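Local coordinates for SusD superfamily protein (PDB 3HDX), which probably binds polysaccharide at the outer membrane of Bacteroides thetaiotaomicron as part of carbohydrate uptake, at residues S198-L203 with E217-F222; H205-A208 with A214-E217; R118-F123 with I358-L363; L369-L374 with A414-E419. One frame throughout, in Å; residues are numbered along the deposited sequence. Where two conformers were deposited one is given.

Contact 1: S198-L203 with E217-F222; sequences SAYSVL and ETYSAF
Three rings, Tyr200 from one helix and Tyr219 and Phe222 from the next, form an aromatic cluster within an antiparallel helix pair. The segment axes approach to 8.7 Å and their directions differ by 155°, with Tyr200 and Tyr219 the nearest backbone pair. Flat rings suit so close an approach because they can pack by edge and by face. CD1 of Tyr200 comes 3.5 Å from CD1 of Tyr219, which with its CE1 arrives at the edge of the Tyr200 ring; the two side chains run at about a right angle, but the ring planes themselves are oblique. Phe222 instead reaches over a face of Tyr200. Its CG stands anti to the backbone N (chi1 -170°), which carries the ring out from the helix until CE2 of Phe222 is 3.5 Å from CE2 of Tyr200. Their planes are inclined by 33°, an oblique overlap of rims. Leu203, one helical turn beyond Tyr200, meets Tyr219 from another direction: its CB sits over the ring face, 4.0 Å from the Tyr219 ring centroid, in a CH-pi contact. Cut back to alanine, Tyr200 would probably leave a gap between the helices, with Phe222 losing the ring it overlaps and Tyr219 its neighbour at CD1. The tyrosine hydroxyl suits a partly exposed place. Tyr200 and Leu203 also touch Ile167 of helix 152-169, and Ser220 touches Ile366 and Leu369 of helix 363-376, so both these helices pack against the hairpin.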
loop_
_atom_site.group_PDB
_atom_site.type_symbol
_atom_site.label_atom_id
_atom_site.label_comp_id
_atom_site.label_asym_id
_atom_site.label_seq_id
_atom_site.Cartn_x
_atom_site.Cartn_y
_atom_site.Cartn_z
ATOM N N SER A 198 11.078 0.733 -5.614
ATOM C CA SER A 198 9.998 -0.008 -4.923
ATOM C C SER A 198 10.544 -0.535 -3.583
ATOM O O SER A 198 9.929 -0.369 -2.526
ATOM C CB SER A 198 9.521 -1.194 -5.769
ATOM O OG SER A 198 9.231 -0.823 -7.106
ATOM N N ALA A 199 11.724 -1.153 -3.616
ATOM C CA ALA A 199 12.347 -1.697 -2.375
ATOM C C ALA A 199 12.653 -0.595 -1.371
ATOM O O ALA A 199 12.375 -0.729 -0.176
ATOM C CB ALA A 199 13.603 -2.520 -2.701
ATOM N N TYR A 200 13.244 0.503 -1.859
ATOM C CA TYR A 200 13.485 1.660 -0.973
ATOM C C TYR A 200 12.205 2.198 -0.333
ATOM O O TYR A 200 12.245 2.648 0.814
ATOM C CB TYR A 200 14.263 2.782 -1.669
ATOM C CG TYR A 200 15.765 2.588 -1.724
ATOM C CD1 TYR A 200 16.529 2.705 -0.580
ATOM C CD2 TYR A 200 16.410 2.279 -2.909
ATOM C CE1 TYR A 200 17.911 2.549 -0.610
ATOM C CE2 TYR A 200 17.810 2.161 -2.963
ATOM C CZ TYR A 200 18.550 2.275 -1.824
ATOM O OH TYR A 200 19.904 2.129 -1.832
ATOM N N SER A 201 11.097 2.144 -1.059
ATOM C CA SER A 201 9.817 2.645 -0.543
ATOM C C SER A 201 9.333 1.793 0.619
ATOM O O SER A 201 8.795 2.339 1.595
ATOM C CB SER A 201 8.734 2.771 -1.641
ATOM O OG SER A 201 8.132 1.537 -1.983
ATOM N N VAL A 202 9.544 0.477 0.528
ATOM C CA VAL A 202 9.175 -0.422 1.619
ATOM C C VAL A 202 10.070 -0.095 2.816
ATOM O O VAL A 202 9.582 -0.059 3.947
ATOM C CB VAL A 202 9.181 -1.924 1.196
ATOM C CG1 VAL A 202 8.720 -2.801 2.371
ATOM C CG2 VAL A 202 8.301 -2.144 -0.026
ATOM N N LEU A 203 11.388 0.043 2.590
ATOM C CA LEU A 203 12.317 0.436 3.681
ATOM C C LEU A 203 11.871 1.717 4.362
ATOM O O LEU A 203 11.809 1.781 5.585
ATOM C CB LEU A 203 13.770 0.589 3.188
ATOM C CG LEU A 203 14.534 -0.709 2.935
ATOM C CD1 LEU A 203 15.846 -0.346 2.260
ATOM C CD2 LEU A 203 14.819 -1.405 4.256
ATOM N N GLU A 217 13.704 9.290 6.517
ATOM C CA GLU A 217 14.012 10.523 5.783
ATOM C C GLU A 217 15.050 10.232 4.687
ATOM O O GLU A 217 14.872 10.655 3.532
ATOM C CB GLU A 217 14.484 11.609 6.769
ATOM C CG GLU A 217 14.437 13.039 6.241
ATOM C CD GLU A 217 15.504 13.385 5.249
ATOM O OE1 GLU A 217 16.625 12.813 5.353
ATOM O OE2 GLU A 217 15.196 14.259 4.359
ATOM N N THR A 218 16.105 9.486 5.043
ATOM C CA THR A 218 17.167 9.173 4.070
ATOM C C THR A 218 16.644 8.355 2.889
ATOM O O THR A 218 16.948 8.631 1.721
ATOM C CB THR A 218 18.295 8.391 4.772
ATOM O OG1 THR A 218 18.858 9.233 5.788
ATOM C CG2 THR A 218 19.362 8.004 3.750
ATOM N N TYR A 219 15.848 7.352 3.186
ATOM C CA TYR A 219 15.292 6.528 2.128
ATOM C C TYR A 219 14.275 7.267 1.270
ATOM O O TYR A 219 14.270 7.115 0.049
ATOM C CB TYR A 219 14.677 5.229 2.684
ATOM C CG TYR A 219 15.675 4.287 3.329
ATOM C CD1 TYR A 219 16.891 3.982 2.706
ATOM C CD2 TYR A 219 15.385 3.654 4.536
ATOM C CE1 TYR A 219 17.795 3.099 3.305
ATOM C CE2 TYR A 219 16.264 2.765 5.112
ATOM C CZ TYR A 219 17.474 2.504 4.501
ATOM O OH TYR A 219 18.361 1.589 5.060
ATOM N N SER A 220 13.406 8.070 1.889
ATOM C CA SER A 220 12.433 8.867 1.127
ATOM C C SER A 220 13.185 9.845 0.212
ATOM O O SER A 220 12.827 10.039 -0.962
ATOM C CB SER A 220 11.497 9.630 2.078
ATOM O OG SER A 220 10.721 8.757 2.880
ATOM N N ALA A 221 14.235 10.469 0.755
ATOM C CA ALA A 221 15.089 11.391 -0.025
ATOM C C ALA A 221 15.699 10.677 -1.228
ATOM O O ALA A 221 15.676 11.169 -2.343
ATOM C CB ALA A 221 16.186 12.011 0.868
ATOM N N PHE A 222 16.171 9.465 -1.015
ATOM C CA PHE A 222 16.817 8.710 -2.083
ATOM C C PHE A 222 15.817 8.462 -3.216
ATOM O O PHE A 222 16.122 8.611 -4.395
ATOM C CB PHE A 222 17.397 7.386 -1.570
ATOM C CG PHE A 222 18.253 6.694 -2.562
ATOM C CD1 PHE A 222 19.615 6.979 -2.615
ATOM C CD2 PHE A 222 17.715 5.809 -3.477
ATOM C CE1 PHE A 222 20.440 6.370 -3.589
ATOM C CE2 PHE A 222 18.502 5.221 -4.487
ATOM C CZ PHE A 222 19.888 5.489 -4.516
#

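Contact 2: H205-A208 with A214-E217; sequences HICA and AEAE
Cys207 is the centre of this contact, meeting two consecutive residues of the facing helix. Its CB lies 3.7 Å from the backbone N of Ala216, a closeness that suits the small alanine. The thiol turns to Glu215: with SG beside its own backbone N and anti to the carbonyl carbon (chi1 -65°), the sulfur comes 3.7 Å from CB of Glu215 and 3.5 Å from its OE1. This is van der Waals packing in which SG touches the two ends, CB and OE1, of the extended side chain of a partly exposed glutamate. Ala216 directs its methyl between Cys207 and Ala208; its CB is 3.9 Å from the backbone N of Ala208 and 4.2 Å from CB of Ala208. Small side chains on both helices allow the backbones to come near, with CA of Cys207 only 5.2 Å from CA of Ala216. In the next shell, Tyr219 packs on Cys207, while Tyr213 and Leu369 touch Ala208. Asn212 OD1 takes the N-H of Glu215 near the start of helix 213-226, and the ring of His205 stacks on Trp429, its NE2 hydrogen-bonded to Asp365 OD2. Close to the turn of the hairpin, the helices are thus held by shape more than by polarity: methyl, methylene and thiol groups fill a narrow interface, and the one charged group stays at its margin, where burial need not strip it of solvent.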
loop_
_atom_site.group_PDB
_atom_site.type_symbol
_atom_site.label_atom_id
_atom_site.label_comp_id
_atom_site.label_asym_id
_atom_site.label_seq_id
_atom_site.Cartn_x
_atom_site.Cartn_y
_atom_site.Cartn_z
ATOM N N HIS A 205 8.939 3.097 4.576
ATOM C CA HIS A 205 7.732 2.846 5.359
ATOM C C HIS A 205 7.940 1.946 6.574
ATOM O O HIS A 205 7.268 2.140 7.592
ATOM C CB HIS A 205 6.569 2.427 4.462
ATOM C CG HIS A 205 5.875 3.590 3.838
ATOM N ND1 HIS A 205 5.156 4.489 4.602
ATOM C CD2 HIS A 205 5.754 3.993 2.546
ATOM C CE1 HIS A 205 4.640 5.408 3.802
ATOM N NE2 HIS A 205 5.000 5.143 2.554
ATOM N N ILE A 206 8.774 0.904 6.463
ATOM C CA ILE A 206 9.086 0.081 7.631
ATOM C C ILE A 206 9.691 1.000 8.697
ATOM O O ILE A 206 9.273 0.989 9.862
ATOM C CB ILE A 206 10.112 -1.030 7.330
ATOM C CG1 ILE A 206 9.491 -2.111 6.433
ATOM C CG2 ILE A 206 10.633 -1.652 8.645
ATOM C CD1 ILE A 206 10.514 -3.074 5.734
ATOM N N CYS A 207 10.657 1.815 8.276
ATOM C CA CYS A 207 11.321 2.714 9.229
ATOM C C CYS A 207 10.347 3.688 9.874
ATOM O O CYS A 207 10.378 3.887 11.085
ATOM C CB CYS A 207 12.517 3.428 8.580
ATOM S SG CYS A 207 13.847 2.294 8.098
ATOM N N ALA A 208 9.482 4.309 9.085
ATOM C CA ALA A 208 8.506 5.223 9.660
ATOM C C ALA A 208 7.560 4.510 10.654
ATOM O O ALA A 208 7.246 5.055 11.707
ATOM C CB ALA A 208 7.659 5.909 8.545
ATOM N N ALA A 214 14.998 9.028 11.134
ATOM C CA ALA A 214 16.275 9.344 10.503
ATOM C C ALA A 214 16.453 8.495 9.222
ATOM O O ALA A 214 16.754 9.028 8.153
ATOM C CB ALA A 214 17.455 9.128 11.484
ATOM N N GLU A 215 16.210 7.193 9.334
ATOM C CA GLU A 215 16.313 6.289 8.189
ATOM C C GLU A 215 15.165 6.511 7.196
ATOM O O GLU A 215 15.383 6.525 5.954
ATOM C CB GLU A 215 16.429 4.828 8.611
ATOM C CG GLU A 215 17.732 4.541 9.327
ATOM C CD GLU A 215 17.919 3.043 9.718
ATOM O OE1 GLU A 215 17.163 2.162 9.324
ATOM O OE2 GLU A 215 18.815 2.728 10.486
ATOM N N ALA A 216 13.949 6.769 7.708
ATOM C CA ALA A 216 12.829 7.033 6.812
ATOM C C ALA A 216 13.110 8.263 5.928
ATOM O O ALA A 216 12.785 8.278 4.744
ATOM C CB ALA A 216 11.515 7.232 7.579
ATOM N N GLU A 217 13.704 9.290 6.517
ATOM C CA GLU A 217 14.012 10.523 5.783
ATOM C C GLU A 217 15.050 10.232 4.687
ATOM O O GLU A 217 14.872 10.655 3.532
ATOM C CB GLU A 217 14.484 11.609 6.769
ATOM C CG GLU A 217 14.437 13.039 6.241
ATOM C CD GLU A 217 15.504 13.385 5.249
ATOM O OE1 GLU A 217 16.625 12.813 5.353
ATOM O OE2 GLU A 217 15.196 14.259 4.359
#

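Contact 3: R118-F123 with I358-L363; sequences RAFAYF and IVFTRL
Helix segment 118-123 and the short strand 358-361 stand well apart, CA of Phe120 being 10.6 Å from CA of Phe360, and Phe360 itself has helical backbone angles although it lies within a strand. The distance is bridged by three phenylalanines, long and rigid enough to meet in the middle. Phe120 and Phe360 both place CG anti to the backbone N (chi1 174° and 177°), an arrangement that carries each ring out from its backbone into the gap. The rings then meet edge-to-face, in a T-shaped pair with planes at 85° and centroids 5.1 Å apart. The edge belongs to Phe120: its CE1 stands 3.7 Å above the plane of the Phe360 ring, over the centre, where the slightly positive C-H rim faces the pi cloud. Phe123, one helical turn on from Phe120, touches the same partner more lightly, its CE2 lying 3.9 Å from CZ of Phe360; Phe360 CZ is at the edge of the Phe123 ring. The strand ring is therefore held at its face by one phenylalanine and near its tip by another, while Trp429 meets it too. All three phenylalanines are buried, and Val202, His205 and Ile206 of helix 196-209 pack against the helix-borne rings. Strand 358-361 pairs antiparallel with 259-261, and Arg362 takes the N-cap position of helix 363-376. With its centre about 5 Å from the centre of the chain, this contact is an aromatic part of the hydrophobic core in a largely helical SusD-family fold, joining parts of the chain far apart in sequence.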
loop_
_atom_site.group_PDB
_atom_site.type_symbol
_atom_site.label_atom_id
_atom_site.label_comp_id
_atom_site.label_asym_id
_atom_site.label_seq_id
_atom_site.Cartn_x
_atom_site.Cartn_y
_atom_site.Cartn_z
ATOM N N ARG A 118 8.719 -11.037 -0.764
ATOM C CA ARG A 118 8.612 -11.706 0.538
ATOM C C ARG A 118 8.736 -10.689 1.687
ATOM O O ARG A 118 7.967 -10.750 2.658
ATOM C CB ARG A 118 9.635 -12.829 0.656
ATOM C CG ARG A 118 9.681 -13.494 2.019
ATOM C CD ARG A 118 10.520 -14.765 1.993
ATOM N NE ARG A 118 11.941 -14.435 1.808
ATOM C CZ ARG A 118 12.945 -15.309 1.842
ATOM N NH1 ARG A 118 12.703 -16.625 1.939
ATOM N NH2 ARG A 118 14.199 -14.877 1.718
ATOM N N ALA A 119 9.742 -9.793 1.579
ATOM C CA ALA A 119 9.970 -8.775 2.591
ATOM C C ALA A 119 8.775 -7.822 2.700
ATOM O O ALA A 119 8.365 -7.447 3.816
ATOM C CB ALA A 119 11.280 -8.000 2.316
ATOM N N PHE A 120 8.215 -7.447 1.548
ATOM C CA PHE A 120 6.989 -6.616 1.515
ATOM C C PHE A 120 5.832 -7.320 2.215
ATOM O O PHE A 120 5.116 -6.690 3.016
ATOM C CB PHE A 120 6.641 -6.243 0.068
ATOM C CG PHE A 120 5.344 -5.523 -0.086
ATOM C CD1 PHE A 120 5.225 -4.198 0.288
ATOM C CD2 PHE A 120 4.234 -6.183 -0.598
ATOM C CE1 PHE A 120 3.997 -3.531 0.122
ATOM C CE2 PHE A 120 3.015 -5.526 -0.749
ATOM C CZ PHE A 120 2.900 -4.203 -0.398
ATOM N N ALA A 121 5.639 -8.605 1.906
ATOM C CA ALA A 121 4.568 -9.370 2.541
ATOM C C ALA A 121 4.721 -9.357 4.053
ATOM O O ALA A 121 3.734 -9.132 4.780
ATOM C CB ALA A 121 4.525 -10.834 1.979
ATOM N N TYR A 122 5.973 -9.522 4.535
ATOM C CA TYR A 122 6.219 -9.470 5.967
ATOM C C TYR A 122 5.856 -8.117 6.573
ATOM O O TYR A 122 5.197 -8.070 7.597
ATOM C CB TYR A 122 7.630 -9.912 6.339
ATOM C CG TYR A 122 7.747 -11.416 6.563
ATOM C CD1 TYR A 122 6.981 -12.042 7.554
ATOM C CD2 TYR A 122 8.581 -12.221 5.769
ATOM C CE1 TYR A 122 7.050 -13.425 7.778
ATOM C CE2 TYR A 122 8.703 -13.592 6.027
ATOM C CZ TYR A 122 7.903 -14.204 6.990
ATOM O OH TYR A 122 8.002 -15.567 7.171
ATOM N N PHE A 123 6.326 -7.031 5.965
ATOM C CA PHE A 123 5.981 -5.698 6.451
ATOM C C PHE A 123 4.467 -5.495 6.495
ATOM O O PHE A 123 3.907 -5.058 7.485
ATOM C CB PHE A 123 6.618 -4.633 5.555
ATOM C CG PHE A 123 6.051 -3.243 5.768
ATOM C CD1 PHE A 123 6.144 -2.647 7.009
ATOM C CD2 PHE A 123 5.449 -2.556 4.725
ATOM C CE1 PHE A 123 5.629 -1.371 7.205
ATOM C CE2 PHE A 123 4.937 -1.263 4.942
ATOM C CZ PHE A 123 5.090 -0.690 6.168
ATOM N N ILE A 358 -3.686 -1.792 -7.608
ATOM C CA ILE A 358 -3.320 -1.381 -6.264
ATOM C C ILE A 358 -2.082 -0.476 -6.404
ATOM O O ILE A 358 -1.102 -0.836 -7.099
ATOM C CB ILE A 358 -3.005 -2.590 -5.368
ATOM C CG1 ILE A 358 -4.240 -3.436 -5.116
ATOM C CG2 ILE A 358 -2.351 -2.125 -4.033
ATOM C CD1 ILE A 358 -3.915 -4.826 -4.602
ATOM N N VAL A 359 -2.143 0.709 -5.792
ATOM C CA VAL A 359 -1.009 1.633 -5.767
ATOM C C VAL A 359 -0.562 1.749 -4.326
ATOM O O VAL A 359 -1.173 2.458 -3.517
ATOM C CB VAL A 359 -1.325 2.982 -6.367
ATOM C CG1 VAL A 359 -0.097 3.919 -6.245
ATOM C CG2 VAL A 359 -1.829 2.824 -7.852
ATOM N N PHE A 360 0.476 0.979 -3.982
ATOM C CA PHE A 360 0.990 1.039 -2.638
ATOM C C PHE A 360 1.615 2.389 -2.356
ATOM O O PHE A 360 1.389 2.956 -1.298
ATOM C CB PHE A 360 1.945 -0.111 -2.338
ATOM C CG PHE A 360 2.549 -0.028 -0.979
ATOM C CD1 PHE A 360 1.818 -0.382 0.163
ATOM C CD2 PHE A 360 3.826 0.473 -0.802
ATOM C CE1 PHE A 360 2.422 -0.263 1.453
ATOM C CE2 PHE A 360 4.383 0.576 0.471
ATOM C CZ PHE A 360 3.673 0.240 1.569
ATOM N N THR A 361 2.428 2.869 -3.298
ATOM C CA THR A 361 3.077 4.158 -3.163
ATOM C C THR A 361 3.368 4.800 -4.504
ATOM O O THR A 361 3.389 4.172 -5.564
ATOM C CB THR A 361 4.362 4.065 -2.308
ATOM O OG1 THR A 361 4.828 5.385 -1.967
ATOM C CG2 THR A 361 5.476 3.269 -2.987
ATOM N N ARG A 362 3.591 6.088 -4.402
ATOM C CA ARG A 362 3.836 7.006 -5.484
ATOM C C ARG A 362 4.555 8.220 -4.894
ATOM O O ARG A 362 4.635 8.377 -3.665
ATOM C CB ARG A 362 2.533 7.399 -6.197
ATOM C CG ARG A 362 1.442 7.976 -5.285
ATOM C CD ARG A 362 0.123 8.024 -6.076
ATOM N NE ARG A 362 -1.026 8.514 -5.300
ATOM C CZ ARG A 362 -1.392 9.790 -5.206
ATOM N NH1 ARG A 362 -0.670 10.762 -5.734
ATOM N NH2 ARG A 362 -2.481 10.103 -4.530
ATOM N N LEU A 363 5.039 9.109 -5.764
ATOM C CA LEU A 363 5.863 10.233 -5.291
ATOM C C LEU A 363 5.214 11.109 -4.236
ATOM O O LEU A 363 5.879 11.567 -3.303
ATOM C CB LEU A 363 6.436 11.103 -6.428
ATOM C CG LEU A 363 7.741 10.558 -7.022
ATOM C CD1 LEU A 363 8.135 11.337 -8.274
ATOM C CD2 LEU A 363 8.878 10.535 -6.025
#

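Contact 4: L369-L374 with A414-E419; sequences LRAEAL and AEIFEE. With EDO (1,2-ethanediol), chain E.
Glu372, whose carboxylate lies against the ring of Phe417, has its OE2 gripped twice, by a salt bridge from Arg436 NE and a hydrogen bond with Tyr213 OH. These partners probably offset the cost of burying the group and would probably favour its ionised form. CG anti to the backbone N (chi1 169°) and an extended chain bring the carboxylate across the ring's end, CD of Glu372 being 3.4 Å from CZ of Phe417. The two planes are 47° apart, an oblique approach. A glutamine in its place would probably leave Arg436 without its countercharge and weaken the grip that keeps the group beside Phe417. Beside this polar spot the packing is mostly apolar: CD1 of Ile416 reaches 3.7 Å to CB of Ala371, the small alanine admitting the long isoleucine branch, and also rests against the backbone. On another side of helix 409-423, Glu418 OE2 accepts a 2.7 Å hydrogen bond from O1 of 1,2-ethanediol, probably a crystallisation additive, which Arg430 also binds. The segment axes approach to 9.8 Å with directions differing by 167°, a nearly antiparallel helix pair of the kind on which TPR-like helical folds, including the SusD family, are built.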
loop_
_atom_site.group_PDB
_atom_site.type_symbol
_atom_site.label_atom_id
_atom_site.label_comp_id
_atom_site.label_asym_id
_atom_site.label_seq_id
_atom_site.Cartn_x
_atom_site.Cartn_y
_atom_site.Cartn_z
ATOM N N LEU A 369 5.758 11.633 3.307
ATOM C CA LEU A 369 6.474 10.826 4.326
ATOM C C LEU A 369 7.732 11.560 4.737
ATOM O O LEU A 369 8.097 11.577 5.918
ATOM C CB LEU A 369 6.759 9.405 3.785
ATOM C CG LEU A 369 7.309 8.460 4.860
ATOM C CD1 LEU A 369 6.240 8.148 5.954
ATOM C CD2 LEU A 369 7.857 7.167 4.180
ATOM N N ARG A 370 8.441 12.091 3.750
ATOM C CA ARG A 370 9.637 12.877 4.029
ATOM C C ARG A 370 9.316 14.076 4.946
ATOM O O ARG A 370 10.087 14.358 5.857
ATOM C CB ARG A 370 10.328 13.328 2.737
ATOM C CG ARG A 370 11.697 13.878 3.008
ATOM C CD ARG A 370 12.339 14.306 1.748
ATOM N NE ARG A 370 13.716 14.695 1.947
ATOM C CZ ARG A 370 14.512 15.026 0.935
ATOM N NH1 ARG A 370 14.081 14.966 -0.344
ATOM N NH2 ARG A 370 15.770 15.349 1.209
ATOM N N ALA A 371 8.226 14.785 4.651
ATOM C CA ALA A 371 7.764 15.895 5.515
ATOM C C ALA A 371 7.505 15.427 6.953
ATOM O O ALA A 371 7.973 16.034 7.913
ATOM C CB ALA A 371 6.556 16.600 4.900
ATOM N N GLU A 372 6.778 14.328 7.098
ATOM C CA GLU A 372 6.517 13.725 8.394
ATOM C C GLU A 372 7.836 13.432 9.130
ATOM O O GLU A 372 7.980 13.797 10.306
ATOM C CB GLU A 372 5.699 12.447 8.175
ATOM C CG GLU A 372 5.495 11.489 9.344
ATOM C CD GLU A 372 4.773 10.208 8.929
ATOM O OE1 GLU A 372 4.069 10.189 7.873
ATOM O OE2 GLU A 372 4.900 9.227 9.686
ATOM N N ALA A 373 8.781 12.792 8.427
ATOM C CA ALA A 373 10.072 12.419 9.005
ATOM C C ALA A 373 10.878 13.645 9.459
ATOM O O ALA A 373 11.418 13.671 10.550
ATOM C CB ALA A 373 10.887 11.548 8.024
ATOM N N LEU A 374 10.872 14.682 8.634
ATOM C CA LEU A 374 11.615 15.908 8.937
ATOM C C LEU A 374 11.035 16.578 10.190
ATOM O O LEU A 374 11.782 16.995 11.071
ATOM C CB LEU A 374 11.654 16.857 7.741
ATOM C CG LEU A 374 12.596 16.409 6.631
ATOM C CD1 LEU A 374 12.304 17.142 5.332
ATOM C CD2 LEU A 374 14.070 16.596 7.059
ATOM N N ALA A 414 0.217 17.656 12.243
ATOM C CA ALA A 414 -1.222 17.384 12.073
ATOM C C ALA A 414 -1.633 17.735 10.617
ATOM O O ALA A 414 -2.359 16.976 9.970
ATOM C CB ALA A 414 -2.072 18.121 13.124
ATOM N N GLU A 415 -1.143 18.860 10.109
ATOM C CA GLU A 415 -1.483 19.278 8.744
ATOM C C GLU A 415 -0.924 18.351 7.645
ATOM O O GLU A 415 -1.612 18.075 6.663
ATOM C CB GLU A 415 -1.136 20.745 8.476
ATOM C CG GLU A 415 -1.558 21.251 7.109
ATOM C CD GLU A 415 -3.043 21.139 6.825
ATOM O OE1 GLU A 415 -3.878 21.075 7.774
ATOM O OE2 GLU A 415 -3.366 21.113 5.624
ATOM N N ILE A 416 0.292 17.862 7.841
ATOM C CA ILE A 416 0.874 16.864 6.928
ATOM C C ILE A 416 -0.046 15.633 6.875
ATOM O O ILE A 416 -0.324 15.124 5.775
ATOM C CB ILE A 416 2.287 16.446 7.339
ATOM C CG1 ILE A 416 3.269 17.632 7.168
ATOM C CG2 ILE A 416 2.790 15.252 6.498
ATOM C CD1 ILE A 416 4.585 17.515 7.870
ATOM N N PHE A 417 -0.524 15.174 8.046
ATOM C CA PHE A 417 -1.491 14.056 8.043
ATOM C C PHE A 417 -2.842 14.397 7.391
ATOM O O PHE A 417 -3.420 13.536 6.755
ATOM C CB PHE A 417 -1.619 13.428 9.415
ATOM C CG PHE A 417 -0.473 12.540 9.718
ATOM C CD1 PHE A 417 -0.410 11.269 9.145
ATOM C CD2 PHE A 417 0.583 12.952 10.524
ATOM C CE1 PHE A 417 0.668 10.422 9.404
ATOM C CE2 PHE A 417 1.636 12.114 10.767
ATOM C CZ PHE A 417 1.702 10.864 10.202
ATOM N N GLU A 418 -3.309 15.650 7.485
ATOM C CA GLU A 418 -4.532 16.032 6.767
ATOM C C GLU A 418 -4.280 16.045 5.264
ATOM O O GLU A 418 -5.168 15.720 4.498
ATOM C CB GLU A 418 -5.050 17.402 7.218
ATOM C CG GLU A 418 -5.516 17.410 8.652
ATOM C CD GLU A 418 -6.566 16.349 8.986
ATOM O OE1 GLU A 418 -7.510 16.197 8.213
ATOM O OE2 GLU A 418 -6.425 15.678 10.047
ATOM N N GLU A 419 -3.077 16.459 4.849
ATOM C CA GLU A 419 -2.741 16.418 3.418
ATOM C C GLU A 419 -2.701 14.965 2.911
ATOM O O GLU A 419 -3.172 14.654 1.802
ATOM C CB GLU A 419 -1.465 17.193 3.092
ATOM C CG GLU A 419 -1.312 17.466 1.566
ATOM C CD GLU A 419 -2.381 18.369 0.975
ATOM O OE1 GLU A 419 -2.998 19.187 1.697
ATOM O OE2 GLU A 419 -2.570 18.295 -0.254
HETATM C C1 EDO E . -6.843 13.276 12.360
HETATM O O1 EDO E . -6.859 13.161 10.924
HETATM C C2 EDO E . -8.238 13.507 12.886
HETATM O O2 EDO E . -9.040 12.377 12.538
#

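In the fold
Contacts 1 and 2 hold the same two helices, 196-209 and 213-226: aromatic rings fill the wider, partly exposed end, small residues the tighter, buried one, and Tyr219 touches Cys207 where they meet. The centre of contact 3 lies deepest, and its chemistry is wholly aromatic; Val202 of the hairpin packs on Phe120 and Phe123, and Ile206 on Phe123. Contact 4, whose centre is about 17 Å from that of the chain, is buried yet keeps a carboxylate, which needs outside partners. It joins the hairpin through the Glu217–Arg370 salt bridge and Leu369, which packs on Ala208. Contacts 3 and 4 do not touch, but strand 358-361 runs on into helix 363-376.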